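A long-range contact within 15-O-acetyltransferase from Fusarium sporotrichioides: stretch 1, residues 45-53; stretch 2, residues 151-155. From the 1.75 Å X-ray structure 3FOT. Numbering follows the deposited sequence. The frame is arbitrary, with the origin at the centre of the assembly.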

ATOM      1  N   LYS A  45       1.003  17.426  -4.278  1.00 11.99           N
ATOM      2  CA  LYS A  45       1.659  16.250  -3.702  1.00 11.05           C
ATOM      3  C   LYS A  45       1.873  15.152  -4.732  1.00 10.75           C
ATOM      4  O   LYS A  45       2.958  14.564  -4.804  1.00 10.16           O
ATOM      5  CB  LYS A  45       0.845  15.734  -2.526  1.00 11.92           C
ATOM      6  CG  LYS A  45       0.625  16.769  -1.446  1.00 13.91           C
ATOM      7  CD  LYS A  45       0.350  16.041  -0.158  1.00 18.09           C
ATOM      8  CE  LYS A  45      -0.366  16.903   0.853  1.00 22.44           C
ATOM      9  NZ  LYS A  45       0.520  17.972   1.353  1.00 26.22           N
ATOM     10  N   ASN A  46       0.845  14.879  -5.530  1.00 10.03           N
ATOM     11  CA  ASN A  46       0.943  13.883  -6.591  1.00 10.08           C
ATOM     12  C   ASN A  46       2.037  14.230  -7.622  1.00 10.23           C
ATOM     13  O   ASN A  46       2.765  13.343  -8.086  1.00 10.11           O
ATOM     14  CB  ASN A  46      -0.423  13.691  -7.252  1.00 10.62           C
ATOM     15  CG  ASN A  46      -0.523  12.377  -7.992  1.00  9.17           C
ATOM     16  OD1 ASN A  46      -0.186  12.312  -9.169  1.00  8.60           O
ATOM     17  ND2 ASN A  46      -0.965  11.309  -7.291  1.00  9.45           N
ATOM     18  N   ARG A  47       2.146  15.514  -7.990  1.00 11.03           N
ATOM     19  CA  ARG A  47       3.218  15.956  -8.904  1.00 12.06           C
ATOM     20  C   ARG A  47       4.622  15.743  -8.341  1.00 12.34           C
ATOM     21  O   ARG A  47       5.587  15.671  -9.103  1.00 13.83           O
ATOM     22  CB  ARG A  47       3.022  17.417  -9.344  1.00 11.65           C
ATOM     23  CG  ARG A  47       1.866  17.580 -10.295  1.00 12.42           C
ATOM     24  CD  ARG A  47       1.755  19.020 -10.846  1.00 14.30           C
ATOM     25  NE  ARG A  47       0.753  19.081 -11.909  1.00 17.41           N
ATOM     26  CZ  ARG A  47       0.960  18.744 -13.182  1.00 19.15           C
ATOM     27  NH1 ARG A  47       2.142  18.288 -13.591  1.00 19.15           N
ATOM     28  NH2 ARG A  47      -0.022  18.847 -14.052  1.00 20.91           N
ATOM     29  N   ARG A  48       4.727  15.613  -7.018  1.00 12.34           N
ATOM     30  CA  ARG A  48       6.006  15.408  -6.360  1.00 12.12           C
ATOM     31  C   ARG A  48       6.150  13.967  -5.877  1.00 11.87           C
ATOM     32  O   ARG A  48       7.075  13.658  -5.138  1.00 10.93           O
ATOM     33  CB  ARG A  48       6.141  16.338  -5.177  1.00 13.67           C
ATOM     34  CG  ARG A  48       6.430  17.781  -5.552  1.00 15.82           C
ATOM     35  CD  ARG A  48       6.712  18.575  -4.272  1.00 20.71           C
ATOM     36  NE  ARG A  48       5.483  18.852  -3.526  1.00 22.79           N
ATOM     37  CZ  ARG A  48       5.410  19.034  -2.206  1.00 24.78           C
ATOM     38  NH1 ARG A  48       6.503  18.939  -1.446  1.00 20.83           N
ATOM     39  NH2 ARG A  48       4.230  19.301  -1.650  1.00 25.04           N
ATOM     40  N   ALA A  49       5.229  13.105  -6.315  1.00 11.68           N
ATOM     41  CA  ALA A  49       5.259  11.671  -5.995  1.00 11.84           C
ATOM     42  C   ALA A  49       5.199  11.394  -4.497  1.00 11.63           C
ATOM     43  O   ALA A  49       5.746  10.387  -4.032  1.00 12.67           O
ATOM     44  CB  ALA A  49       6.521  11.017  -6.601  1.00 12.51           C
ATOM     45  N   LEU A  50       4.520  12.270  -3.748  1.00 10.80           N
ATOM     46  CA  LEU A  50       4.597  12.241  -2.294  1.00 11.21           C
ATOM     47  C   LEU A  50       3.986  10.989  -1.682  1.00 10.56           C
ATOM     48  O   LEU A  50       4.400  10.616  -0.602  1.00 11.41           O
ATOM     49  CB  LEU A  50       3.997  13.496  -1.644  1.00 11.00           C
ATOM     50  CG  LEU A  50       4.714  14.837  -1.906  1.00 12.43           C
ATOM     51  CD1 LEU A  50       4.222  15.858  -0.889  1.00 15.02           C
ATOM     52  CD2 LEU A  50       6.227  14.670  -1.870  1.00 13.86           C
ATOM     53  N   TYR A  51       3.016  10.366  -2.350  1.00 10.19           N
ATOM     54  CA  TYR A  51       2.420   9.105  -1.839  1.00 10.97           C
ATOM     55  C   TYR A  51       2.654   7.874  -2.741  1.00 10.14           C
ATOM     56  O   TYR A  51       1.910   6.899  -2.637  1.00  9.89           O
ATOM     57  CB  TYR A  51       0.898   9.231  -1.652  1.00 12.09           C
ATOM     58  CG  TYR A  51       0.438  10.225  -0.608  1.00 13.46           C
ATOM     59  CD1 TYR A  51       0.203   9.821   0.699  1.00 16.84           C
ATOM     60  CD2 TYR A  51       0.215  11.558  -0.940  1.00 14.02           C
ATOM     61  CE1 TYR A  51      -0.248  10.729   1.666  1.00 16.16           C
ATOM     62  CE2 TYR A  51      -0.236  12.471   0.006  1.00 15.52           C
ATOM     63  CZ  TYR A  51      -0.458  12.050   1.309  1.00 16.78           C
ATOM     64  OH  TYR A  51      -0.886  12.946   2.278  1.00 17.58           O
ATOM     65  N   ASP A  52       3.661   7.921  -3.608  1.00  9.84           N
ATOM     66  CA  ASP A  52       3.869   6.861  -4.607  1.00  9.57           C
ATOM     67  C   ASP A  52       4.083   5.510  -3.905  1.00  9.66           C
ATOM     68  O   ASP A  52       4.698   5.449  -2.826  1.00 10.02           O
ATOM     69  CB  ASP A  52       5.086   7.167  -5.491  1.00  9.78           C
ATOM     70  CG  ASP A  52       4.763   8.073  -6.683  1.00  8.45           C
ATOM     71  OD1 ASP A  52       3.733   8.796  -6.676  1.00 10.55           O
ATOM     72  OD2 ASP A  52       5.558   8.071  -7.656  1.00  9.38           O
ATOM     73  N   LEU A  53       3.580   4.454  -4.535  1.00  9.36           N
ATOM     74  CA  LEU A  53       3.720   3.077  -4.048  1.00  9.56           C
ATOM     75  C   LEU A  53       4.891   2.422  -4.738  1.00  8.96           C
ATOM     76  O   LEU A  53       5.065   2.587  -5.947  1.00  9.66           O
ATOM     77  CB  LEU A  53       2.476   2.254  -4.417  1.00  9.79           C
ATOM     78  CG  LEU A  53       1.092   2.766  -4.057  1.00 12.10           C
ATOM     79  CD1 LEU A  53       0.040   1.923  -4.761  1.00 14.50           C
ATOM     80  CD2 LEU A  53       0.980   2.669  -2.566  1.00 16.70           C
ATOM     81  N   ASN A 151       8.310  17.830 -11.608  1.00 24.30           N
ATOM     82  CA  ASN A 151       6.946  18.113 -11.135  1.00 24.50           C
ATOM     83  C   ASN A 151       5.887  17.381 -11.969  1.00 23.11           C
ATOM     84  O   ASN A 151       4.787  17.882 -12.214  1.00 23.69           O
ATOM     85  CB  ASN A 151       6.703  19.629 -11.125  1.00 25.40           C
ATOM     86  CG  ASN A 151       5.830  20.088  -9.951  1.00 28.85           C
ATOM     87  OD1 ASN A 151       4.881  20.860 -10.138  1.00 33.48           O
ATOM     88  ND2 ASN A 151       6.149  19.621  -8.746  1.00 29.05           N
ATOM     89  N   THR A 152       6.223  16.172 -12.398  1.00 21.97           N
ATOM     90  CA  THR A 152       5.359  15.387 -13.271  1.00 20.23           C
ATOM     91  C   THR A 152       4.848  14.170 -12.479  1.00 18.57           C
ATOM     92  O   THR A 152       5.668  13.488 -11.865  1.00 18.86           O
ATOM     93  CB  THR A 152       6.159  14.854 -14.475  1.00 20.89           C
ATOM     94  OG1 THR A 152       6.740  15.953 -15.199  1.00 24.00           O
ATOM     95  CG2 THR A 152       5.262  14.048 -15.424  1.00 20.50           C
ATOM     96  N   PRO A 153       3.522  13.889 -12.512  1.00 16.76           N
ATOM     97  CA  PRO A 153       2.945  12.700 -11.814  1.00 15.43           C
ATOM     98  C   PRO A 153       3.467  11.396 -12.364  1.00 13.68           C
ATOM     99  O   PRO A 153       3.696  11.268 -13.560  1.00 13.98           O
ATOM    100  CB  PRO A 153       1.436  12.776 -12.090  1.00 14.93           C
ATOM    101  CG  PRO A 153       1.230  13.925 -12.995  1.00 17.23           C
ATOM    102  CD  PRO A 153       2.493  14.692 -13.182  1.00 17.29           C
ATOM    103  N   SER A 154       3.656  10.423 -11.481  1.00 12.54           N
ATOM    104  CA  SER A 154       4.103   9.103 -11.904  1.00 11.61           C
ATOM    105  C   SER A 154       3.071   8.352 -12.739  1.00 10.34           C
ATOM    106  O   SER A 154       1.851   8.538 -12.612  1.00  9.19           O
ATOM    107  CB  SER A 154       4.489   8.285 -10.676  1.00 11.05           C
ATOM    108  OG  SER A 154       5.534   8.981  -9.997  1.00 12.11           O
ATOM    109  N   LYS A 155       3.579   7.466 -13.591  1.00 10.22           N
ATOM    110  CA  LYS A 155       2.716   6.541 -14.302  1.00  9.60           C
ATOM    111  C   LYS A 155       1.930   5.641 -13.338  1.00  8.84           C
ATOM    112  O   LYS A 155       2.349   5.392 -12.209  1.00  7.47           O
ATOM    113  CB  LYS A 155       3.567   5.654 -15.199  1.00 10.42           C
ATOM    114  CG  LYS A 155       4.169   6.361 -16.405  1.00 13.28           C
ATOM    115  CD  LYS A 155       4.825   5.289 -17.269  1.00 17.02           C
ATOM    116  CE  LYS A 155       5.634   5.938 -18.381  1.00 21.62           C
ATOM    117  NZ  LYS A 155       6.220   4.877 -19.226  1.00 21.69           N
TER
HETATM  118  O   HOH W   1       2.952  10.565  -8.684  1.00 11.18           O

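A small, largely polar contact joins a turn-rich segment to an extended strand-free loop, fastened by one hydrogen bond at each end and a bridging water. At one end Arg47, its chain extended through chi2 and chi3 (both t), reaches Asn151, and NH1 donates to its backbone O (3.0 Å, 160°). The acceptor lies at the guanidinium edge, near its plane, where the N-H bonds point. The length of arginine also provides cover: Arg47 loses 99 Å² to the loop, its CD lying 3.7 Å from Asn151 OD1 and its NH1 3.6 Å from Pro153 CD. The nearest CA atoms across the contact are those of Arg47 and Pro153, 4.4 Å apart. Pro153, which has no N-H to satisfy, packs its CB 3.4 Å from OD1 of buried Asn46, an oxygen already hydrogen-bonded elsewhere in the structure. At the other end Asp52 and Ser154 point toward each other's stretches, and Ser154 OG donates to Asp52 OD2 at 2.5 Å, a short distance to be read with caution because the OD2 position is less certain. Water 1 ties the same region together, donating to Asn46 O and Asp52 OD1 (both 2.8 Å from its O) and accepting from Ser154 N (2.9 Å from its O). The small side chain of Ala49 leaves CB 4.1 Å from Ser154 OG.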